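Local structure of uncharacterized protein Atu1872 (Agrobacterium tumefaciens, 2QNT) at residues A[23-26]-A[27-31]; A[54-57]-A[58-61]; A[98-101]-A[102-105]. The protein is of unknown function but is related to the glyoxalase/bleomycin resistance protein/dioxygenase family. All coordinates share one frame; numbering follows the deposited sequence.

Contact 1 (A[23-26]-A[27-31])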
ATOM      1  N   LYS A  23      12.021  -5.223   8.877  1.00 15.79           N
ATOM      2  CA  LYS A  23      11.235  -5.835   9.954  1.00 16.50           C
ATOM      3  C   LYS A  23      11.527  -5.141  11.297  1.00 16.02           C
ATOM      4  O   LYS A  23      10.618  -4.784  12.051  1.00 16.28           O
ATOM      5  CB  LYS A  23      11.534  -7.329  10.033  1.00 18.38           C
ATOM      6  CG  LYS A  23      10.891  -8.085  11.175  1.00 18.48           C
ATOM      7  CD  LYS A  23      11.049  -9.576  10.954  1.00 18.88           C
ATOM      8  CE  LYS A  23      12.482 -10.013  11.200  1.00 20.21           C
ATOM      9  NZ  LYS A  23      12.601 -11.493  11.212  1.00 18.51           N
ATOM     10  N   SER A  24      12.823  -4.961  11.565  1.00 15.90           N
ATOM     11  CA  SER A  24      13.270  -4.325  12.796  0.50 15.70           C
ATOM     12  C   SER A  24      12.806  -2.862  12.875  1.00 16.06           C
ATOM     13  O   SER A  24      12.405  -2.383  13.915  1.00 16.49           O
ATOM     14  CB  SER A  24      14.789  -4.413  12.925  0.50 15.86           C
ATOM     15  OG  SER A  24      15.221  -5.757  13.025  0.50 15.77           O
ATOM     16  N   PHE A  25      12.857  -2.144  11.757  1.00 15.85           N
ATOM     17  CA  PHE A  25      12.349  -0.774  11.719  1.00 15.73           C
ATOM     18  C   PHE A  25      10.854  -0.707  12.074  1.00 16.60           C
ATOM     19  O   PHE A  25      10.435   0.060  12.965  1.00 16.33           O
ATOM     20  CB  PHE A  25      12.574  -0.211  10.322  1.00 17.04           C
ATOM     21  CG  PHE A  25      12.040   1.172  10.122  1.00 16.09           C
ATOM     22  CD1 PHE A  25      12.789   2.248  10.498  1.00 17.36           C
ATOM     23  CD2 PHE A  25      10.814   1.395   9.540  1.00 16.29           C
ATOM     24  CE1 PHE A  25      12.336   3.526  10.305  1.00 18.80           C
ATOM     25  CE2 PHE A  25      10.348   2.678   9.379  1.00 16.66           C
ATOM     26  CZ  PHE A  25      11.132   3.738   9.738  1.00 17.21           C
ATOM     27  N   TYR A  26      10.042  -1.493  11.363  1.00 15.84           N
ATOM     28  CA  TYR A  26       8.579  -1.414  11.560  1.00 15.45           C
ATOM     29  C   TYR A  26       8.151  -1.922  12.925  1.00 15.55           C
ATOM     30  O   TYR A  26       7.241  -1.360  13.547  1.00 15.43           O
ATOM     31  CB  TYR A  26       7.826  -2.103  10.404  1.00 14.69           C
ATOM     32  CG  TYR A  26       7.807  -1.280   9.142  1.00 13.73           C
ATOM     33  CD1 TYR A  26       8.634  -1.553   8.064  1.00 13.35           C
ATOM     34  CD2 TYR A  26       6.961  -0.207   9.050  1.00 14.41           C
ATOM     35  CE1 TYR A  26       8.606  -0.785   6.931  1.00 12.97           C
ATOM     36  CE2 TYR A  26       6.912   0.579   7.937  1.00 13.96           C
ATOM     37  CZ  TYR A  26       7.737   0.306   6.850  1.00 13.64           C
ATOM     38  OH  TYR A  26       7.654   1.124   5.731  1.00 12.74           O
ATOM     39  N   ARG A  27       8.810  -2.972  13.415  0.50 14.82           N
ATOM     40  CA  ARG A  27       8.497  -3.530  14.748  0.50 15.72           C
ATOM     41  C   ARG A  27       9.121  -2.679  15.859  0.50 16.16           C
ATOM     42  O   ARG A  27       8.397  -2.286  16.790  0.50 17.75           O
ATOM     43  CB  ARG A  27       8.898  -5.022  14.856  0.50 15.66           C
ATOM     44  CG  ARG A  27       8.328  -5.758  16.103  0.50 14.44           C
ATOM     45  CD  ARG A  27       8.890  -7.185  16.233  0.50 14.82           C
ATOM     46  NE  ARG A  27      10.344  -7.147  16.124  0.50 13.40           N
ATOM     47  CZ  ARG A  27      11.120  -8.127  15.646  0.50 13.78           C
ATOM     48  NH1 ARG A  27      12.429  -7.940  15.595  0.50 13.38           N
ATOM     49  NH2 ARG A  27      10.618  -9.287  15.224  0.50 16.07           N
ATOM     50  N   ASP A  28      10.412  -2.334  15.768  1.00 17.23           N
ATOM     51  CA  ASP A  28      11.095  -1.607  16.899  1.00 17.79           C
ATOM     52  C   ASP A  28      10.831  -0.117  16.972  1.00 18.55           C
ATOM     53  O   ASP A  28      10.748   0.463  18.057  1.00 19.69           O
ATOM     54  CB  ASP A  28      12.639  -1.694  16.876  1.00 18.85           C
ATOM     55  CG  ASP A  28      13.180  -3.089  17.080  1.00 19.20           C
ATOM     56  OD1 ASP A  28      12.374  -4.039  17.260  1.00 22.50           O
ATOM     57  OD2 ASP A  28      14.428  -3.203  17.007  1.00 19.82           O
ATOM     58  N   ARG A  29      10.774   0.532  15.811  1.00 17.97           N
ATOM     59  CA  ARG A  29      10.611   1.968  15.799  1.00 17.49           C
ATOM     60  C   ARG A  29       9.145   2.312  15.698  1.00 17.16           C
ATOM     61  O   ARG A  29       8.686   3.132  16.465  1.00 18.15           O
ATOM     62  CB  ARG A  29      11.472   2.680  14.724  1.00 16.63           C
ATOM     63  CG  ARG A  29      12.967   2.528  14.883  1.00 18.26           C
ATOM     64  CD  ARG A  29      13.444   2.973  16.249  1.00 15.87           C
ATOM     65  NE  ARG A  29      14.890   3.030  16.361  1.00 15.95           N
ATOM     66  CZ  ARG A  29      15.533   3.204  17.501  1.00 14.92           C
ATOM     67  NH1 ARG A  29      14.865   3.366  18.636  1.00 15.84           N
ATOM     68  NH2 ARG A  29      16.849   3.245  17.500  1.00 15.02           N
ATOM     69  N   LEU A  30       8.410   1.692  14.759  1.00 18.03           N
ATOM     70  CA  LEU A  30       6.993   2.062  14.601  1.00 17.45           C
ATOM     71  C   LEU A  30       6.065   1.302  15.528  1.00 17.32           C
ATOM     72  O   LEU A  30       4.931   1.706  15.689  1.00 17.73           O
ATOM     73  CB  LEU A  30       6.515   1.920  13.161  1.00 17.58           C
ATOM     74  CG  LEU A  30       6.725   3.192  12.353  1.00 20.02           C
ATOM     75  CD1 LEU A  30       8.199   3.580  12.352  1.00 21.12           C
ATOM     76  CD2 LEU A  30       6.164   2.992  10.959  1.00 18.59           C
ATOM     77  N   GLY A  31       6.539   0.258  16.202  1.00 17.33           N
ATOM     78  CA  GLY A  31       5.704  -0.466  17.142  1.00 17.67           C
ATOM     79  C   GLY A  31       4.670  -1.372  16.501  1.00 18.06           C
ATOM     80  O   GLY A  31       3.653  -1.684  17.116  1.00 18.11           O
TER
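L30 sets its two methyl branches against F25 and Y26 near the C-terminal end of helix 19-29, where the helix passes through a wider pi-type turn in this glyoxalase-like domain. Its CD1 lies 3.8 Å from F25 CE2, and its CD2 the same distance, 3.8 Å, from Y26 CD2; L30 and the tyrosine run side by side, pointing the same way. The two rings also brace each other. F25 CD2 sits over the centre of one face of the Y26 ring, 3.9 Å above its plane, while Y26 CD1 lies in plane at the edge of the phenylalanine. With chi1 at 177°, F25 swings CG away from its own N and over beside the carbonyl carbon, whereas Y26 has CG next to the backbone N, and this difference brings the neighbouring rings together. Y26 OH reaches D116, both side chains touch I122 of strand 121-126, and L30 packs on M7 of the second subunit.

Elsewhere on the helix, K23 and R27 pair their long side chains beside strand 34-37. In one of the two conformers of R27, its guanidinium lies with one face against K23 CG, the nearest atom being NH2 at 4.2 Å. K23 NZ continues to D37, with which it makes a salt bridge.

The pi-type turn is visible in the backbone bonds: the F25 carbonyl serves two successive amides. R29 N bonds to F25 O at 2.9 Å, tilted 34° from the carbonyl plane, and L30 N bonds to the same F25 O at 3.2 Å, lying in that plane.

Contact 2 (A[54-57]-A[58-61])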
ATOM      1  N   ARG A  54      13.643  -8.469  -4.582  1.00 11.49           N
ATOM      2  CA  ARG A  54      14.075  -9.270  -5.727  1.00 12.67           C
ATOM      3  C   ARG A  54      13.291 -10.571  -5.838  1.00 11.76           C
ATOM      4  O   ARG A  54      12.911 -10.963  -6.942  1.00 11.72           O
ATOM      5  CB  ARG A  54      15.577  -9.534  -5.701  1.00 13.23           C
ATOM      6  CG  ARG A  54      16.355  -8.235  -5.706  1.00 16.95           C
ATOM      7  CD  ARG A  54      17.722  -8.293  -6.256  1.00 18.95           C
ATOM      8  NE  ARG A  54      17.724  -8.582  -7.685  1.00 23.48           N
ATOM      9  CZ  ARG A  54      18.808  -8.584  -8.453  1.00 24.03           C
ATOM     10  NH1 ARG A  54      19.992  -8.281  -7.939  1.00 27.75           N
ATOM     11  NH2 ARG A  54      18.706  -8.876  -9.743  1.00 24.37           N
ATOM     12  N   SER A  55      13.029 -11.231  -4.720  1.00 10.80           N
ATOM     13  CA  SER A  55      12.261 -12.469  -4.754  1.00 11.54           C
ATOM     14  C   SER A  55      10.843 -12.229  -5.217  1.00 11.19           C
ATOM     15  O   SER A  55      10.322 -13.003  -6.006  1.00 11.40           O
ATOM     16  CB  SER A  55      12.261 -13.174  -3.398  1.00 11.46           C
ATOM     17  OG  SER A  55      11.761 -12.371  -2.368  1.00 13.42           O
ATOM     18  N   LEU A  56      10.197 -11.159  -4.764  1.00 12.07           N
ATOM     19  CA  LEU A  56       8.839 -10.896  -5.236  1.00 12.79           C
ATOM     20  C   LEU A  56       8.832 -10.434  -6.696  1.00 13.82           C
ATOM     21  O   LEU A  56       7.947 -10.846  -7.448  1.00 13.63           O
ATOM     22  CB  LEU A  56       8.127  -9.900  -4.324  1.00 12.61           C
ATOM     23  CG  LEU A  56       6.640  -9.702  -4.602  1.00 12.95           C
ATOM     24  CD1 LEU A  56       5.864 -11.034  -4.767  1.00 13.90           C
ATOM     25  CD2 LEU A  56       6.044  -8.837  -3.496  1.00 13.00           C
ATOM     26  N   GLU A  57       9.800  -9.621  -7.126  1.00 13.79           N
ATOM     27  CA  GLU A  57       9.902  -9.274  -8.555  1.00 14.43           C
ATOM     28  C   GLU A  57      10.035 -10.525  -9.398  1.00 14.60           C
ATOM     29  O   GLU A  57       9.411 -10.631 -10.463  1.00 15.35           O
ATOM     30  CB  GLU A  57      11.084  -8.364  -8.844  1.00 14.58           C
ATOM     31  CG  GLU A  57      10.955  -6.944  -8.394  1.00 15.76           C
ATOM     32  CD  GLU A  57      12.134  -6.086  -8.861  1.00 18.40           C
ATOM     33  OE1 GLU A  57      12.345  -6.019 -10.103  1.00 26.27           O
ATOM     34  OE2 GLU A  57      12.787  -5.478  -7.988  1.00 24.02           O
ATOM     35  N   GLU A  58      10.886 -11.461  -8.997  1.00 13.60           N
ATOM     36  CA  GLU A  58      11.035 -12.698  -9.781  1.00 13.80           C
ATOM     37  C   GLU A  58       9.738 -13.474  -9.813  1.00 13.56           C
ATOM     38  O   GLU A  58       9.354 -14.027 -10.840  1.00 13.86           O
ATOM     39  CB  GLU A  58      12.190 -13.551  -9.258  1.00 13.60           C
ATOM     40  CG  GLU A  58      13.559 -12.889  -9.398  1.00 16.89           C
ATOM     41  CD  GLU A  58      14.209 -13.068 -10.746  0.50 17.44           C
ATOM     42  OE1 GLU A  58      13.649 -13.784 -11.602  0.50 18.20           O
ATOM     43  OE2 GLU A  58      15.306 -12.498 -10.934  0.50 17.66           O
ATOM     44  N   THR A  59       9.039 -13.537  -8.690  1.00 13.14           N
ATOM     45  CA  THR A  59       7.727 -14.229  -8.652  1.00 13.56           C
ATOM     46  C   THR A  59       6.732 -13.619  -9.627  1.00 13.43           C
ATOM     47  O   THR A  59       6.024 -14.349 -10.320  1.00 14.02           O
ATOM     48  CB  THR A  59       7.147 -14.205  -7.236  1.00 13.57           C
ATOM     49  OG1 THR A  59       7.946 -15.040  -6.390  1.00 15.75           O
ATOM     50  CG2 THR A  59       5.698 -14.652  -7.205  1.00 14.93           C
ATOM     51  N   ILE A  60       6.661 -12.291  -9.667  1.00 13.44           N
ATOM     52  CA  ILE A  60       5.680 -11.605 -10.507  1.00 13.15           C
ATOM     53  C   ILE A  60       6.072 -11.585 -11.988  1.00 12.85           C
ATOM     54  O   ILE A  60       5.260 -11.958 -12.850  1.00 13.15           O
ATOM     55  CB  ILE A  60       5.480 -10.175 -10.018  1.00 12.71           C
ATOM     56  CG1 ILE A  60       4.921 -10.128  -8.581  1.00 13.65           C
ATOM     57  CG2 ILE A  60       4.543  -9.389 -10.922  1.00 12.90           C
ATOM     58  CD1 ILE A  60       5.072  -8.778  -7.928  1.00 14.46           C
ATOM     59  N   TRP A  61       7.283 -11.102 -12.274  1.00 12.48           N
ATOM     60  CA  TRP A  61       7.729 -10.784 -13.637  1.00 12.29           C
ATOM     61  C   TRP A  61       8.740 -11.768 -14.200  1.00 12.74           C
ATOM     62  O   TRP A  61       9.102 -11.668 -15.383  1.00 12.95           O
ATOM     63  CB  TRP A  61       8.338  -9.385 -13.671  1.00 12.22           C
ATOM     64  CG  TRP A  61       7.357  -8.302 -13.503  1.00 12.81           C
ATOM     65  CD1 TRP A  61       6.488  -7.826 -14.460  1.00 11.86           C
ATOM     66  CD2 TRP A  61       7.104  -7.538 -12.313  1.00 13.07           C
ATOM     67  NE1 TRP A  61       5.730  -6.801 -13.934  1.00 11.99           N
ATOM     68  CE2 TRP A  61       6.090  -6.598 -12.629  1.00 11.87           C
ATOM     69  CE3 TRP A  61       7.679  -7.501 -11.031  1.00 13.50           C
ATOM     70  CZ2 TRP A  61       5.623  -5.672 -11.705  1.00 13.29           C
ATOM     71  CZ3 TRP A  61       7.175  -6.584 -10.108  1.00 13.78           C
ATOM     72  CH2 TRP A  61       6.167  -5.694 -10.454  1.00 13.15           C
TER
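W61 folds back on E57 one turn earlier in helix 53-61, a short helix that follows strand 49-52 directly. Its CB lies 3.6 Å from E57 O, the carbonyl that also takes the W61 backbone amide (W61 N to E57 O 2.8 Å, N-H...O angle 166°). CG is anti to the carbonyl carbon, and chi2 of -77° then turns the six-membered ring toward E57. CE3 meets E57 CA at 3.8 Å, in the plane of the ring system and at its edge, and CZ3 comes within 4.2 Å of E57 CG. One indole face is taken by the adjoining residue, with I60 CG2 3.4 Å above the plane and over its centre. At the far end NE1 hydrogen-bonds to Y115 OH of the second subunit, whose R74 makes a cation-pi contact with the ring.

The E57 carboxylate stands at 83° to the indole, and its OE2 is held by Q68 and Y71. A quarter-turn round the helix the side chains meet through apolar atoms: L56 CG lies 3.8 Å from I60 CD1, and L56 also packs on I13 and F15 of strand 7-16. R54 and E58 are oppositely charged, but their charged ends do not meet: R54 NH2 and E58 OE2 are 5.1 Å apart, and S64 OG bonds to both side chains.

Aliphatic and backbone atoms of the helix thus probably help hold the indole's rotation, together with the bond to Y115 of the second subunit, while its polar N-H and pi surface are used across the dimer interface.

Contact 3 (A[98-101]-A[102-105])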
ATOM      1  N   LEU A  98      13.278  12.507   8.623  1.00 12.28           N
ATOM      2  CA  LEU A  98      12.015  13.205   8.491  1.00 12.42           C
ATOM      3  C   LEU A  98      11.906  13.893   7.145  1.00 12.61           C
ATOM      4  O   LEU A  98      12.861  14.455   6.627  1.00 13.22           O
ATOM      5  CB  LEU A  98      11.815  14.284   9.585  1.00 13.56           C
ATOM      6  CG  LEU A  98      11.646  13.793  11.018  1.00 12.63           C
ATOM      7  CD1 LEU A  98      11.708  14.984  12.020  1.00 12.58           C
ATOM      8  CD2 LEU A  98      10.378  13.030  11.207  1.00 14.02           C
ATOM      9  N   ILE A  99      10.696  13.904   6.610  1.00 11.04           N
ATOM     10  CA  ILE A  99      10.286  14.818   5.563  1.00 11.62           C
ATOM     11  C   ILE A  99       9.896  16.143   6.198  1.00 11.85           C
ATOM     12  O   ILE A  99      10.328  17.184   5.748  1.00 13.01           O
ATOM     13  CB  ILE A  99       9.161  14.197   4.707  1.00 11.74           C
ATOM     14  CG1 ILE A  99       9.688  12.957   3.936  1.00 10.88           C
ATOM     15  CG2 ILE A  99       8.598  15.255   3.772  1.00 12.37           C
ATOM     16  CD1 ILE A  99       8.596  12.107   3.332  1.00 11.10           C
ATOM     17  N   HIS A 100       9.127  16.087   7.293  1.00 12.00           N
ATOM     18  CA  HIS A 100       8.792  17.278   8.064  1.00 11.53           C
ATOM     19  C   HIS A 100       8.372  16.796   9.458  1.00 11.50           C
ATOM     20  O   HIS A 100       7.992  15.618   9.645  1.00 12.53           O
ATOM     21  CB  HIS A 100       7.676  18.121   7.399  1.00 11.33           C
ATOM     22  CG  HIS A 100       6.349  17.431   7.271  1.00 11.47           C
ATOM     23  ND1 HIS A 100       5.487  17.249   8.340  1.00 11.37           N
ATOM     24  CD2 HIS A 100       5.729  16.909   6.188  1.00 11.53           C
ATOM     25  CE1 HIS A 100       4.401  16.612   7.910  1.00 11.10           C
ATOM     26  NE2 HIS A 100       4.536  16.389   6.612  1.00 12.60           N
ATOM     27  N   PRO A 101       8.414  17.717  10.436  1.00 12.17           N
ATOM     28  CA  PRO A 101       8.051  17.376  11.819  1.00 12.38           C
ATOM     29  C   PRO A 101       6.555  17.335  12.023  1.00 13.02           C
ATOM     30  O   PRO A 101       5.773  17.492  11.086  1.00 13.42           O
ATOM     31  CB  PRO A 101       8.749  18.456  12.651  1.00 14.12           C
ATOM     32  CG  PRO A 101       8.931  19.578  11.750  1.00 12.99           C
ATOM     33  CD  PRO A 101       8.940  19.082  10.326  1.00 12.36           C
ATOM     34  N   LEU A 102       6.153  17.143  13.267  1.00 11.93           N
ATOM     35  CA  LEU A 102       4.767  17.020  13.612  1.00 12.69           C
ATOM     36  C   LEU A 102       4.096  18.370  13.445  1.00 13.66           C
ATOM     37  O   LEU A 102       4.402  19.312  14.198  1.00 14.58           O
ATOM     38  CB  LEU A 102       4.681  16.450  15.050  1.00 13.43           C
ATOM     39  CG  LEU A 102       3.302  16.203  15.650  1.00 12.82           C
ATOM     40  CD1 LEU A 102       2.457  15.332  14.785  1.00 13.22           C
ATOM     41  CD2 LEU A 102       3.529  15.563  17.013  1.00 13.52           C
ATOM     42  N   GLU A 103       3.196  18.470  12.470  1.00 12.98           N
ATOM     43  CA  GLU A 103       2.604  19.753  11.998  1.00 14.99           C
ATOM     44  C   GLU A 103       1.138  19.582  11.719  1.00 13.77           C
ATOM     45  O   GLU A 103       0.745  18.604  11.116  1.00 13.83           O
ATOM     46  CB  GLU A 103       3.285  20.175  10.659  1.00 15.89           C
ATOM     47  CG  GLU A 103       4.755  20.540  10.843  1.00 18.80           C
ATOM     48  CD  GLU A 103       5.525  20.893   9.552  1.00 18.95           C
ATOM     49  OE1 GLU A 103       5.042  20.686   8.430  1.00 20.97           O
ATOM     50  OE2 GLU A 103       6.647  21.427   9.676  1.00 25.88           O
ATOM     51  N   ARG A 104       0.326  20.534  12.129  1.00 12.47           N
ATOM     52  CA  ARG A 104      -1.059  20.575  11.785  1.00 14.25           C
ATOM     53  C   ARG A 104      -1.205  20.776  10.278  1.00 14.21           C
ATOM     54  O   ARG A 104      -0.685  21.723   9.690  1.00 15.84           O
ATOM     55  CB  ARG A 104      -1.767  21.661  12.579  1.00 13.69           C
ATOM     56  CG  ARG A 104      -3.285  21.583  12.449  1.00 16.84           C
ATOM     57  CD  ARG A 104      -4.024  22.536  13.361  1.00 18.75           C
ATOM     58  NE  ARG A 104      -3.616  22.434  14.762  1.00 24.16           N
ATOM     59  CZ  ARG A 104      -3.990  21.481  15.625  1.00 24.89           C
ATOM     60  NH1 ARG A 104      -4.808  20.500  15.263  1.00 27.70           N
ATOM     61  NH2 ARG A 104      -3.537  21.522  16.878  1.00 26.19           N
ATOM     62  N   GLN A 105      -1.962  19.881   9.671  1.00 13.59           N
ATOM     63  CA  GLN A 105      -2.238  19.935   8.233  1.00 13.43           C
ATOM     64  C   GLN A 105      -3.400  20.877   7.929  1.00 13.88           C
ATOM     65  O   GLN A 105      -4.090  21.342   8.836  1.00 13.69           O
ATOM     66  CB  GLN A 105      -2.523  18.526   7.700  1.00 13.81           C
ATOM     67  CG  GLN A 105      -1.397  17.553   7.955  1.00 12.67           C
ATOM     68  CD  GLN A 105      -0.136  17.968   7.254  1.00 13.52           C
ATOM     69  OE1 GLN A 105      -0.071  17.889   6.031  1.00 13.13           O
ATOM     70  NE2 GLN A 105       0.876  18.428   8.010  1.00 13.36           N
TER
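E103 lays its side chain back across P101, passing P101 O and ending beside CD and CG of the proline. Its CG rests 3.2 Å from P101 O, and at the tip OE2 comes to 3.3 Å from P101 CD, so the carboxylate lies against the pyrrolidine ring. The other oxygen, OE1, lies 3.5 Å from H100 ND1, but the angle is too poor for a hydrogen bond, although carboxylate and imidazole planes differ by only 11°. The ND1 proton goes instead to P101 O, 2.8 Å away, lying in the carbonyl plane on a lone pair. A chi1 of 63°, with CG set between backbone N and carbonyl carbon, places the ring where ND1 can reach that oxygen.

Beyond E103, Q105 repeats the theme: its NE2 bonds to E103 O at 3.1 Å, from above the carbonyl plane. Q105 OE1 and H100 NE2 both meet R113 NH1 on the partner strand, which ties the two side chains together.

The H100 bond lies at the chain's corner and the Q105 bond follows it. Kinked strand 98-104, outermost within this chain, pairs with strand 110-115 in the beta-alpha-beta-beta-beta module of the glyoxalase fold, which residues 76-126 form and residues 7-52 repeat.

In the fold
All three contacts are local, but they sit at different depths. Contact 1 is partly buried and lies nearest the centre of the chain, its aromatic side chains on strand 121-126 and K23 and R27 beside strand 34-37. Contact 2 is also partly buried, though well out from the centre, and contact 3 is a surface contact on a sheet edge within this chain, with neither an apolar side-chain pair nor a hydrogen bond between its segments. Contacts 2 and 3 have centres 34 Å apart, on opposite sides of the chain's centre. The dimer brings them together: I99, H100 and Q105 pack on W61, I60 and T59 of the second subunit. Helical contacts 1 and 2 rely on backbone bonds, contact 3 on side-chain-to-carbonyl bonds.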